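Local coordinates for protein aspartokinase (Synechocystis, PDB 3L76) that probably catalyses the ATP-dependent phosphorylation of the beta-carboxyl group of L-aspartate, and binds lysine and threonine in pockets lined by its ACT domains, at residues 2-8 with 34-40; 8-12 with 232-236; 180-184 with 436-440; 354-360 with 396-402; 546-550 with 583-588. All blocks are in the same frame, centred on the assembly; numbering follows the deposited sequence.

Contact 1: residues 2-8 with 34-40; sequences ALIVQKF and NSLVVVV
Strands 3-8 and 35-40 run parallel in register, residue n beside n+32, with extended backbones; their axes approach to 4.6 Å at an angle of 20° (signed crossing -20°). N34 leads in: its chi1 is m, its CG lies 3.7 Å from I4 CD1, and its ND2 is satisfied by T29 O. S35 gives a weak bond from its N to A2 O (3.1 Å), while its O receives I4 N (2.9 Å). L36 sits beside I4 and Q6, with CD2 3.7 Å from Q6 NE2 and CA 3.5 Å from I4 O. V37 reaches the two residues flanking V5: its N donates to I4 O (3.1 Å) and its O accepts from Q6 N (2.9 Å), as alternate residues of a parallel ladder do. V38 brings CG1 to 3.9 Å from F8 CD1, at the edge of the ring. V39 repeats the pattern, N to Q6 O (2.8 Å) and O from F8 N (2.9 Å), its CB 4.0 Å from K7 CB. V40 closes with CA 3.6 Å from F8 O. Beta-branched valines, with chi1 t at 37 to 40, suit such a buried strand. The pair frames a beta-alpha-beta unit of the amino acid kinase fold: I4, Q6, F8, L36, V38 and V40 share one face, where Q6, F8 and L36 meet helix 16-31, V5 and V37 pack on helix 154-166, and strands 170-175 and 130-138 extend the sheet.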
# COMPACT_ATOMS: atom_id res chain seq x y z
N ALA A 2 22.01 20.30 -14.76
CA ALA A 2 21.88 20.22 -13.31
C ALA A 2 20.61 19.48 -12.92
O ALA A 2 20.66 18.30 -12.57
CB ALA A 2 21.90 21.61 -12.69
N LEU A 3 19.46 20.16 -12.99
CA LEU A 3 18.18 19.57 -12.57
C LEU A 3 17.65 18.51 -13.53
O LEU A 3 17.15 18.83 -14.62
CB LEU A 3 17.12 20.65 -12.36
CG LEU A 3 15.79 20.16 -11.80
CD1 LEU A 3 16.02 19.36 -10.52
CD2 LEU A 3 14.82 21.31 -11.55
N ILE A 4 17.74 17.26 -13.10
CA ILE A 4 17.39 16.11 -13.93
C ILE A 4 16.30 15.28 -13.27
O ILE A 4 16.44 14.89 -12.11
CB ILE A 4 18.63 15.20 -14.13
CG1 ILE A 4 19.80 15.98 -14.72
CG2 ILE A 4 18.30 14.00 -14.99
CD1 ILE A 4 21.08 15.18 -14.76
N VAL A 5 15.23 15.00 -14.01
CA VAL A 5 14.24 14.04 -13.54
C VAL A 5 14.52 12.69 -14.19
O VAL A 5 14.53 12.58 -15.41
CB VAL A 5 12.81 14.44 -13.91
CG1 VAL A 5 11.81 13.41 -13.36
CG2 VAL A 5 12.49 15.85 -13.40
N GLN A 6 14.76 11.67 -13.37
CA GLN A 6 14.96 10.31 -13.89
C GLN A 6 13.79 9.40 -13.51
O GLN A 6 13.20 9.54 -12.44
CB GLN A 6 16.28 9.72 -13.38
CG GLN A 6 17.52 10.52 -13.73
CD GLN A 6 18.80 9.84 -13.29
OE1 GLN A 6 18.77 8.84 -12.56
NE2 GLN A 6 19.94 10.37 -13.72
N LYS A 7 13.46 8.47 -14.40
CA LYS A 7 12.42 7.48 -14.11
C LYS A 7 12.96 6.10 -14.42
O LYS A 7 13.71 5.92 -15.37
CB LYS A 7 11.14 7.75 -14.92
CG LYS A 7 10.78 6.64 -15.91
CD LYS A 7 9.61 5.76 -15.45
CE LYS A 7 9.40 4.62 -16.44
NZ LYS A 7 8.16 3.82 -16.22
N PHE A 8 12.60 5.14 -13.57
CA PHE A 8 13.05 3.76 -13.72
C PHE A 8 11.86 2.83 -13.72
O PHE A 8 11.04 2.85 -12.79
CB PHE A 8 14.01 3.39 -12.59
CG PHE A 8 15.31 4.15 -12.63
CD1 PHE A 8 15.45 5.36 -11.96
CD2 PHE A 8 16.40 3.65 -13.34
CE1 PHE A 8 16.66 6.05 -11.99
CE2 PHE A 8 17.60 4.34 -13.38
CZ PHE A 8 17.74 5.54 -12.70
N ASN A 34 24.66 17.46 -10.22
CA ASN A 34 23.25 17.52 -10.58
C ASN A 34 22.32 17.30 -9.40
O ASN A 34 22.66 16.61 -8.45
CB ASN A 34 22.96 16.49 -11.66
CG ASN A 34 23.82 16.68 -12.87
OD1 ASN A 34 23.81 17.75 -13.47
ND2 ASN A 34 24.59 15.65 -13.21
N SER A 35 21.15 17.91 -9.49
CA SER A 35 20.06 17.64 -8.56
C SER A 35 19.09 16.64 -9.20
O SER A 35 18.75 16.76 -10.38
CB SER A 35 19.34 18.94 -8.23
OG SER A 35 20.25 19.89 -7.72
N LEU A 36 18.66 15.65 -8.43
CA LEU A 36 17.89 14.55 -8.99
C LEU A 36 16.52 14.33 -8.35
O LEU A 36 16.42 14.18 -7.13
CB LEU A 36 18.69 13.25 -8.93
CG LEU A 36 19.50 12.97 -10.20
CD1 LEU A 36 20.64 13.96 -10.33
CD2 LEU A 36 20.02 11.55 -10.18
N VAL A 37 15.49 14.30 -9.20
CA VAL A 37 14.16 13.82 -8.81
C VAL A 37 13.90 12.49 -9.50
O VAL A 37 13.97 12.39 -10.72
CB VAL A 37 13.06 14.81 -9.21
CG1 VAL A 37 11.69 14.20 -8.96
CG2 VAL A 37 13.22 16.12 -8.44
N VAL A 38 13.62 11.46 -8.70
CA VAL A 38 13.46 10.12 -9.24
C VAL A 38 12.04 9.58 -9.12
O VAL A 38 11.42 9.63 -8.06
CB VAL A 38 14.44 9.13 -8.58
CG1 VAL A 38 14.21 7.73 -9.12
CG2 VAL A 38 15.86 9.55 -8.84
N VAL A 39 11.53 9.08 -10.24
CA VAL A 39 10.26 8.39 -10.30
C VAL A 39 10.55 6.90 -10.48
O VAL A 39 11.40 6.51 -11.28
CB VAL A 39 9.41 8.84 -11.50
CG1 VAL A 39 8.19 7.96 -11.64
CG2 VAL A 39 9.01 10.32 -11.38
N VAL A 40 9.86 6.06 -9.73
CA VAL A 40 10.11 4.63 -9.81
C VAL A 40 8.80 3.90 -9.99
O VAL A 40 7.78 4.29 -9.41
CB VAL A 40 10.82 4.10 -8.53
CG1 VAL A 40 11.34 2.69 -8.75
CG2 VAL A 40 11.96 5.01 -8.13

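Contact 2: residues 8-12 with 232-236; sequences FGGTS and SSWSD
One polar link joins the two loops: S12 OG and S233 OG lie 3.1 Å apart in a hydrogen bond whose donor may be either hydroxyl. Both serines have chi1 m, and their CA atoms are the nearest across the segments at 6.4 Å; short side chains suit so tight a gap. Within 232-236 a weak bond runs from W234 N to S232 OG (3.3 Å) just where the chain leaves strand 228-232. Residues 8-12, which enter a 3-10 turn at T11 and S12, belong to the K-F-G-G-T-S signature of aspartokinases, the glycine-bearing loop between strand 3-8 and helix 16-31. The remaining contacts are van der Waals. With chi1 m and chi2 -103°, W234 brings the far end of its indole up to this loop: CH2 is 3.6 Å from S12 CA and 4.0 Å from T11 OG1, and CZ2 is 3.8 Å from T11 O, which lies near the ring plane at its edge. S233 OG lies 4.2 Å from F8 CD2, at the edge of the phenyl ring. Beyond, D236 makes a salt bridge with R28 of helix 16-31, and R25 reaches S233 O.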
# COMPACT_ATOMS: atom_id res chain seq x y z
N PHE A 8 12.60 5.14 -13.57
CA PHE A 8 13.05 3.76 -13.72
C PHE A 8 11.86 2.83 -13.72
O PHE A 8 11.04 2.85 -12.79
CB PHE A 8 14.01 3.39 -12.59
CG PHE A 8 15.31 4.15 -12.63
CD1 PHE A 8 15.45 5.36 -11.96
CD2 PHE A 8 16.40 3.65 -13.34
CE1 PHE A 8 16.66 6.05 -11.99
CE2 PHE A 8 17.60 4.34 -13.38
CZ PHE A 8 17.74 5.54 -12.70
N GLY A 9 11.76 2.01 -14.76
CA GLY A 9 10.66 1.08 -14.90
C GLY A 9 10.78 -0.16 -14.03
O GLY A 9 11.79 -0.36 -13.36
N GLY A 10 9.74 -0.99 -14.07
CA GLY A 10 9.66 -2.20 -13.27
C GLY A 10 10.90 -3.07 -13.34
O GLY A 10 11.55 -3.30 -12.33
N THR A 11 11.22 -3.57 -14.53
CA THR A 11 12.34 -4.48 -14.70
C THR A 11 13.64 -3.92 -14.15
O THR A 11 14.46 -4.65 -13.59
CB THR A 11 12.55 -4.84 -16.17
OG1 THR A 11 12.74 -3.64 -16.93
CG2 THR A 11 11.35 -5.60 -16.71
N SER A 12 13.84 -2.61 -14.33
CA SER A 12 15.04 -1.94 -13.86
C SER A 12 15.16 -2.03 -12.34
O SER A 12 16.19 -1.68 -11.77
CB SER A 12 15.03 -0.48 -14.29
OG SER A 12 14.76 -0.36 -15.68
N SER A 232 19.06 2.78 -21.36
CA SER A 232 19.01 1.49 -20.69
C SER A 232 19.76 1.54 -19.37
O SER A 232 20.75 2.26 -19.25
CB SER A 232 19.64 0.41 -21.55
OG SER A 232 19.78 -0.78 -20.79
N SER A 233 19.28 0.77 -18.40
CA SER A 233 19.86 0.73 -17.06
C SER A 233 21.12 -0.13 -16.99
O SER A 233 22.02 0.14 -16.21
CB SER A 233 18.84 0.20 -16.06
OG SER A 233 17.58 0.82 -16.24
N TRP A 234 21.17 -1.18 -17.82
CA TRP A 234 22.29 -2.11 -17.82
C TRP A 234 23.42 -1.63 -18.73
O TRP A 234 24.21 -2.42 -19.23
CB TRP A 234 21.82 -3.49 -18.26
CG TRP A 234 20.80 -4.10 -17.35
CD1 TRP A 234 21.01 -5.08 -16.42
CD2 TRP A 234 19.41 -3.76 -17.27
NE1 TRP A 234 19.83 -5.37 -15.77
CE2 TRP A 234 18.84 -4.57 -16.27
CE3 TRP A 234 18.60 -2.84 -17.94
CZ2 TRP A 234 17.49 -4.50 -15.93
CZ3 TRP A 234 17.26 -2.77 -17.60
CH2 TRP A 234 16.72 -3.59 -16.61
N SER A 235 23.47 -0.32 -18.94
CA SER A 235 24.39 0.27 -19.90
C SER A 235 24.67 1.72 -19.53
O SER A 235 23.95 2.32 -18.73
CB SER A 235 23.78 0.20 -21.31
OG SER A 235 24.41 1.09 -22.22
N ASP A 236 25.73 2.28 -20.10
CA ASP A 236 25.96 3.71 -19.97
C ASP A 236 25.96 4.39 -21.35
O ASP A 236 26.48 5.49 -21.53
CB ASP A 236 27.24 3.99 -19.18
CG ASP A 236 27.07 3.74 -17.68
OD1 ASP A 236 27.47 2.66 -17.20
OD2 ASP A 236 26.54 4.63 -16.98

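Contact 3: residues 180-184 with 436-440; sequences ILTTD and RGVAL
The shortest bond runs from T183 OG1 to V438 O at 2.7 Å; beside it V438 N donates to T182 O at 3.0 Å with an N-H...O angle of 158°. Together they occupy both backbone polar groups of V438. T183 can do this because its backbone is almost fully extended (phi -167°, psi -173°), its CB points toward the strand and its chi1 is t, while T182 turns (phi -69°, psi -24°) and presents its carbonyl. T182 OG1 (chi1 p) is engaged elsewhere, with H585 NE2 and Q192 N. The contact joins a loop of the amino acid kinase domain to strand 437-453 of the regulatory ACT sheet, at a classic beta bulge in which R436 and G437 both face V533. Glycine suits 437: its CA is already 3.3 Å from T182 O, and an ideal CB would clash at 2.9 Å from that oxygen. R436 directs its guanidinium to E201 in a salt bridge, yet its O touches T182 CG2 at 3.8 Å. Farther out, T183 OG1 is 3.8 Å from V438 CG2 (chi1 m). The side chains of T183 and V438 both rest on L581 and H585 of helix 577-587.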
# COMPACT_ATOMS: atom_id res chain seq x y z
N ILE A 180 15.11 3.64 -29.05
CA ILE A 180 14.15 3.38 -30.11
C ILE A 180 14.84 2.91 -31.37
O ILE A 180 15.79 3.54 -31.84
CB ILE A 180 13.35 4.64 -30.44
CG1 ILE A 180 12.88 5.32 -29.16
CG2 ILE A 180 12.17 4.30 -31.34
CD1 ILE A 180 11.95 4.47 -28.32
N LEU A 181 14.37 1.79 -31.93
CA LEU A 181 14.92 1.29 -33.18
C LEU A 181 14.17 1.82 -34.41
O LEU A 181 13.05 2.32 -34.28
CB LEU A 181 14.94 -0.24 -33.18
CG LEU A 181 15.74 -0.84 -32.02
CD1 LEU A 181 15.53 -2.34 -31.87
CD2 LEU A 181 17.21 -0.52 -32.19
N THR A 182 14.79 1.72 -35.58
CA THR A 182 14.19 2.17 -36.84
C THR A 182 13.01 1.30 -37.25
O THR A 182 12.13 1.74 -38.00
CB THR A 182 15.20 2.17 -37.99
OG1 THR A 182 15.93 0.94 -37.98
CG2 THR A 182 16.16 3.34 -37.85
N THR A 183 13.00 0.07 -36.77
CA THR A 183 11.86 -0.81 -36.99
C THR A 183 11.93 -2.03 -36.09
O THR A 183 12.78 -2.11 -35.21
CB THR A 183 11.73 -1.23 -38.47
OG1 THR A 183 10.42 -1.75 -38.70
CG2 THR A 183 12.76 -2.29 -38.81
N ASP A 184 11.01 -2.97 -36.31
CA ASP A 184 10.93 -4.18 -35.52
C ASP A 184 12.02 -5.16 -35.90
O ASP A 184 11.97 -5.77 -36.97
CB ASP A 184 9.56 -4.84 -35.70
CG ASP A 184 9.46 -6.18 -35.00
OD1 ASP A 184 8.47 -6.90 -35.24
OD2 ASP A 184 10.36 -6.51 -34.21
N ARG A 436 12.16 8.50 -40.88
CA ARG A 436 12.91 8.18 -39.67
C ARG A 436 12.81 6.70 -39.27
O ARG A 436 13.77 6.11 -38.81
CB ARG A 436 12.46 9.07 -38.51
CG ARG A 436 13.26 8.87 -37.23
CD ARG A 436 13.66 10.21 -36.65
NE ARG A 436 14.98 10.65 -37.10
CZ ARG A 436 15.42 11.90 -37.01
NH1 ARG A 436 14.65 12.86 -36.52
NH2 ARG A 436 16.64 12.20 -37.44
N GLY A 437 11.63 6.12 -39.44
CA GLY A 437 11.43 4.72 -39.14
C GLY A 437 10.23 4.16 -39.88
O GLY A 437 9.42 4.90 -40.42
N VAL A 438 10.10 2.84 -39.91
CA VAL A 438 9.01 2.19 -40.62
C VAL A 438 8.43 1.10 -39.75
O VAL A 438 9.10 0.60 -38.85
CB VAL A 438 9.48 1.59 -41.97
CG1 VAL A 438 10.00 2.68 -42.88
CG2 VAL A 438 10.54 0.54 -41.74
N ALA A 439 7.18 0.73 -40.00
CA ALA A 439 6.51 -0.23 -39.14
C ALA A 439 5.45 -1.05 -39.88
O ALA A 439 4.98 -0.68 -40.95
CB ALA A 439 5.91 0.47 -37.94
N LEU A 440 5.07 -2.16 -39.26
CA LEU A 440 4.18 -3.12 -39.86
C LEU A 440 3.11 -3.59 -38.88
O LEU A 440 3.43 -4.00 -37.78
CB LEU A 440 4.96 -4.35 -40.32
CG LEU A 440 4.11 -5.38 -41.09
CD1 LEU A 440 3.74 -4.87 -42.49
CD2 LEU A 440 4.81 -6.71 -41.19

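Contact 4: residues 354-360 with 396-402; sequences GIAKIAI and VSCVIDQ
Strands 355-360 and 396-401 pair antiparallel, axes 4.6 Å apart at closest and at 148°, both extended. In the hydrogen-bonded pairs each residue gives and accepts: A356 N to I400 O (2.9 Å) and I400 N to A356 O (3.0 Å); I358 N to C398 O (3.0 Å) and C398 N to I358 O (2.8 Å); I360 N to V396 O and V396 N to I360 O (3.2 Å each). Q402 N adds a bond to G354 O (2.8 Å). The non-hydrogen-bonded K357 and A359 turn their polar backbone to D267 and E265, S397 and V399 theirs to S390, E387 and M388. K357 NZ makes salt bridges with D300 and E565 and gives a hydrogen to a water (3.2 Å) that donates to S397 OG (3.3 Å), so a buried lysine is compensated. D401 pairs with R403. On the apolar face I360 CG1 meets V396 CG1 (3.3 Å) and I358 CD1 meets I400 CD1 (4.0 Å), the isoleucines holding chi1 p. This is the central strand pair of a ferredoxin-like ACT domain: strand 263-267 lies outside one member and 388-391 outside the other, while helices 371-381 and 405-415 cover I358, I360, V396, C398 and I400.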
# COMPACT_ATOMS: atom_id res chain seq x y z
N GLY A 354 -12.34 24.21 -53.63
CA GLY A 354 -12.90 24.92 -52.48
C GLY A 354 -13.02 24.09 -51.22
O GLY A 354 -14.08 24.00 -50.63
N ILE A 355 -11.92 23.45 -50.84
CA ILE A 355 -11.92 22.55 -49.71
C ILE A 355 -11.04 23.08 -48.58
O ILE A 355 -10.22 23.99 -48.76
CB ILE A 355 -11.37 21.18 -50.12
CG1 ILE A 355 -9.97 21.34 -50.74
CG2 ILE A 355 -12.32 20.51 -51.07
CD1 ILE A 355 -9.25 20.04 -51.02
N ALA A 356 -11.22 22.51 -47.39
CA ALA A 356 -10.33 22.74 -46.28
C ALA A 356 -10.04 21.40 -45.65
O ALA A 356 -10.84 20.46 -45.77
CB ALA A 356 -10.94 23.70 -45.26
N LYS A 357 -8.89 21.29 -45.00
CA LYS A 357 -8.59 20.12 -44.19
C LYS A 357 -8.72 20.46 -42.71
O LYS A 357 -8.14 21.44 -42.22
CB LYS A 357 -7.19 19.62 -44.50
CG LYS A 357 -6.84 18.38 -43.71
CD LYS A 357 -5.40 17.93 -43.94
CE LYS A 357 -4.41 19.04 -43.60
NZ LYS A 357 -3.04 18.49 -43.53
N ILE A 358 -9.51 19.67 -41.99
CA ILE A 358 -9.58 19.81 -40.54
C ILE A 358 -9.15 18.50 -39.90
O ILE A 358 -9.28 17.44 -40.50
CB ILE A 358 -10.96 20.21 -40.02
CG1 ILE A 358 -11.99 19.15 -40.42
CG2 ILE A 358 -11.36 21.56 -40.56
CD1 ILE A 358 -13.40 19.55 -40.08
N ALA A 359 -8.62 18.59 -38.69
CA ALA A 359 -8.20 17.39 -37.98
C ALA A 359 -8.35 17.52 -36.48
O ALA A 359 -8.34 18.63 -35.92
CB ALA A 359 -6.77 17.07 -38.32
N ILE A 360 -8.48 16.38 -35.83
CA ILE A 360 -8.26 16.31 -34.39
C ILE A 360 -6.99 15.50 -34.21
O ILE A 360 -6.73 14.55 -34.94
CB ILE A 360 -9.44 15.67 -33.66
CG1 ILE A 360 -9.65 14.22 -34.13
CG2 ILE A 360 -10.68 16.54 -33.84
CD1 ILE A 360 -10.79 13.51 -33.41
N VAL A 396 -6.98 12.08 -36.92
CA VAL A 396 -7.99 11.85 -37.95
C VAL A 396 -8.24 13.14 -38.75
O VAL A 396 -8.61 14.18 -38.20
CB VAL A 396 -9.28 11.16 -37.42
CG1 VAL A 396 -9.49 11.46 -35.97
CG2 VAL A 396 -10.50 11.55 -38.26
N SER A 397 -7.97 13.06 -40.06
CA SER A 397 -8.15 14.20 -40.97
C SER A 397 -9.40 14.06 -41.82
O SER A 397 -9.76 12.95 -42.24
CB SER A 397 -6.93 14.41 -41.86
OG SER A 397 -5.72 14.49 -41.12
N CYS A 398 -10.08 15.18 -42.03
CA CYS A 398 -11.29 15.22 -42.83
C CYS A 398 -11.18 16.33 -43.86
O CYS A 398 -10.63 17.40 -43.59
CB CYS A 398 -12.51 15.48 -41.95
SG CYS A 398 -13.06 14.08 -40.98
N VAL A 399 -11.69 16.08 -45.06
CA VAL A 399 -11.74 17.14 -46.05
C VAL A 399 -13.17 17.62 -46.10
O VAL A 399 -14.09 16.80 -46.11
CB VAL A 399 -11.24 16.69 -47.43
CG1 VAL A 399 -11.35 17.82 -48.42
CG2 VAL A 399 -9.81 16.21 -47.33
N ILE A 400 -13.36 18.93 -46.07
CA ILE A 400 -14.70 19.51 -46.06
C ILE A 400 -14.83 20.70 -47.01
O ILE A 400 -13.83 21.28 -47.46
CB ILE A 400 -15.13 19.99 -44.65
CG1 ILE A 400 -14.12 20.99 -44.10
CG2 ILE A 400 -15.29 18.83 -43.67
CD1 ILE A 400 -14.71 21.87 -43.03
N ASP A 401 -16.06 21.07 -47.32
CA ASP A 401 -16.27 22.29 -48.06
C ASP A 401 -15.70 23.47 -47.27
O ASP A 401 -16.07 23.69 -46.11
CB ASP A 401 -17.76 22.53 -48.30
CG ASP A 401 -18.03 23.57 -49.38
OD1 ASP A 401 -17.50 24.70 -49.30
OD2 ASP A 401 -18.80 23.26 -50.32
N GLN A 402 -14.82 24.23 -47.91
CA GLN A 402 -14.20 25.41 -47.30
C GLN A 402 -15.22 26.30 -46.59
O GLN A 402 -14.92 26.89 -45.56
CB GLN A 402 -13.46 26.23 -48.35
CG GLN A 402 -13.15 27.66 -47.92
CD GLN A 402 -12.39 27.72 -46.61
OE1 GLN A 402 -11.70 26.77 -46.23
NE2 GLN A 402 -12.51 28.84 -45.90
O HOH W 1 -2.93 15.47 -42.48

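Contact 5: residues 546-550 with 583-588; sequences HFFAA and AAHSAF
H546 (chi1 t, chi2 49°) tips the edge of its imidazole onto the face of F588 in a T-shaped stack, ring centroids 5.2 Å apart and planes at 79°, with H546 CD2 3.7 Å from F588 CE1. The same ring donates from H546 NE2 to A587 O at 3.0 Å and an N-H...O angle of 133°. That carbonyl belongs to the last residue of helix 577-587, where the helix no longer supplies it with an amide; a histidine can serve it and still stack. F588, the first residue to leave helical phi/psi (-106°, 19°), swings its ring back with chi1 m, so that CZ lies 3.8 Å from F547 N and 4.0 Å from F547 CB. Helices 543-552 and 577-587 are the two helices of one ferredoxin-like ACT domain, side by side over the same face of its sheet; the axes of segments 546-550 and 583-587 come to 9.2 Å at 130°. Alanines permit this approach. A550 and A587 point toward each other, CB to CB 3.7 Å; A583 CB is 3.9 Å from A550 O, and the CA atoms of A550 and A583 are 5.9 Å apart. Deeper in, F547 (chi1 t) sets CE1 4.0 Å from A584 CB, and its ring reaches I568 and C570 of strand 567-573. I532 of strand 520-533 is touched by F547, A584 and F588 alike.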
# COMPACT_ATOMS: atom_id res chain seq x y z
N HIS A 546 8.77 7.39 -53.60
CA HIS A 546 9.81 6.41 -53.32
C HIS A 546 9.26 5.20 -52.59
O HIS A 546 9.63 4.07 -52.89
CB HIS A 546 10.92 7.04 -52.49
CG HIS A 546 12.22 6.30 -52.58
ND1 HIS A 546 12.77 5.92 -53.78
CD2 HIS A 546 13.07 5.87 -51.62
CE1 HIS A 546 13.90 5.29 -53.56
NE2 HIS A 546 14.11 5.24 -52.25
N PHE A 547 8.39 5.45 -51.62
CA PHE A 547 7.74 4.39 -50.86
C PHE A 547 6.94 3.44 -51.78
O PHE A 547 7.14 2.22 -51.76
CB PHE A 547 6.86 5.03 -49.76
CG PHE A 547 6.18 4.05 -48.84
CD1 PHE A 547 6.65 2.75 -48.71
CD2 PHE A 547 5.07 4.43 -48.11
CE1 PHE A 547 6.00 1.85 -47.87
CE2 PHE A 547 4.43 3.54 -47.26
CZ PHE A 547 4.89 2.24 -47.14
N PHE A 548 6.05 4.01 -52.60
CA PHE A 548 5.24 3.21 -53.52
C PHE A 548 6.08 2.47 -54.55
O PHE A 548 5.76 1.35 -54.94
CB PHE A 548 4.22 4.09 -54.23
CG PHE A 548 3.38 4.91 -53.31
CD1 PHE A 548 3.09 4.47 -52.03
CD2 PHE A 548 2.86 6.13 -53.73
CE1 PHE A 548 2.31 5.23 -51.17
CE2 PHE A 548 2.07 6.90 -52.88
CZ PHE A 548 1.79 6.44 -51.60
N ALA A 549 7.16 3.10 -55.01
CA ALA A 549 8.03 2.46 -55.99
C ALA A 549 8.70 1.25 -55.36
O ALA A 549 8.92 0.24 -56.03
CB ALA A 549 9.06 3.44 -56.49
N ALA A 550 9.00 1.36 -54.08
CA ALA A 550 9.66 0.28 -53.35
C ALA A 550 8.78 -0.96 -53.30
O ALA A 550 9.28 -2.09 -53.40
CB ALA A 550 10.02 0.74 -51.95
N ALA A 583 11.25 -3.94 -47.70
CA ALA A 583 11.39 -3.03 -48.83
C ALA A 583 11.43 -1.57 -48.39
O ALA A 583 12.29 -0.80 -48.85
CB ALA A 583 10.27 -3.25 -49.84
N ALA A 584 10.51 -1.19 -47.52
CA ALA A 584 10.47 0.17 -46.98
C ALA A 584 11.73 0.53 -46.19
O ALA A 584 12.25 1.64 -46.30
CB ALA A 584 9.22 0.38 -46.10
N HIS A 585 12.22 -0.41 -45.38
CA HIS A 585 13.41 -0.17 -44.56
C HIS A 585 14.65 0.01 -45.43
O HIS A 585 15.53 0.81 -45.11
CB HIS A 585 13.63 -1.31 -43.55
CG HIS A 585 14.49 -0.94 -42.38
ND1 HIS A 585 15.85 -1.16 -42.36
CD2 HIS A 585 14.18 -0.37 -41.19
CE1 HIS A 585 16.34 -0.74 -41.20
NE2 HIS A 585 15.35 -0.26 -40.48
N SER A 586 14.71 -0.74 -46.53
CA SER A 586 15.83 -0.63 -47.46
C SER A 586 15.70 0.59 -48.36
O SER A 586 16.68 1.26 -48.66
CB SER A 586 15.94 -1.89 -48.32
OG SER A 586 16.18 -3.03 -47.51
N ALA A 587 14.48 0.88 -48.79
CA ALA A 587 14.24 2.02 -49.66
C ALA A 587 14.76 3.31 -49.05
O ALA A 587 15.27 4.18 -49.75
CB ALA A 587 12.76 2.15 -49.98
N PHE A 588 14.65 3.44 -47.73
CA PHE A 588 15.04 4.69 -47.09
C PHE A 588 16.37 4.61 -46.33
O PHE A 588 16.67 5.45 -45.49
CB PHE A 588 13.90 5.22 -46.23
CG PHE A 588 12.67 5.62 -47.03
CD1 PHE A 588 12.66 6.81 -47.75
CD2 PHE A 588 11.55 4.81 -47.08
CE1 PHE A 588 11.54 7.19 -48.49
CE2 PHE A 588 10.44 5.17 -47.83
CZ PHE A 588 10.43 6.36 -48.53

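In the fold
Contacts 1 and 2 share F8: strand 3-8 of the kinase domain runs out of contact 1 into the signature loop of contact 2, their centres 14 Å apart. Contact 3, about 21 Å from contact 2 between centres, carries that domain over to the regulatory half. It touches contact 5 directly, since T182 OG1 lies 2.8 Å from H585 NE2, a probable hydrogen bond, and V438 CG1 packs 4.0 Å from A584 CB. Contact 4 is nested in the chain between the segments of contact 3, its centre 29 Å away. The effectors lie nearest contacts 4 and 5: a bound lysine is about 5 Å from the V396 side chain, another about 8 Å from that of H546.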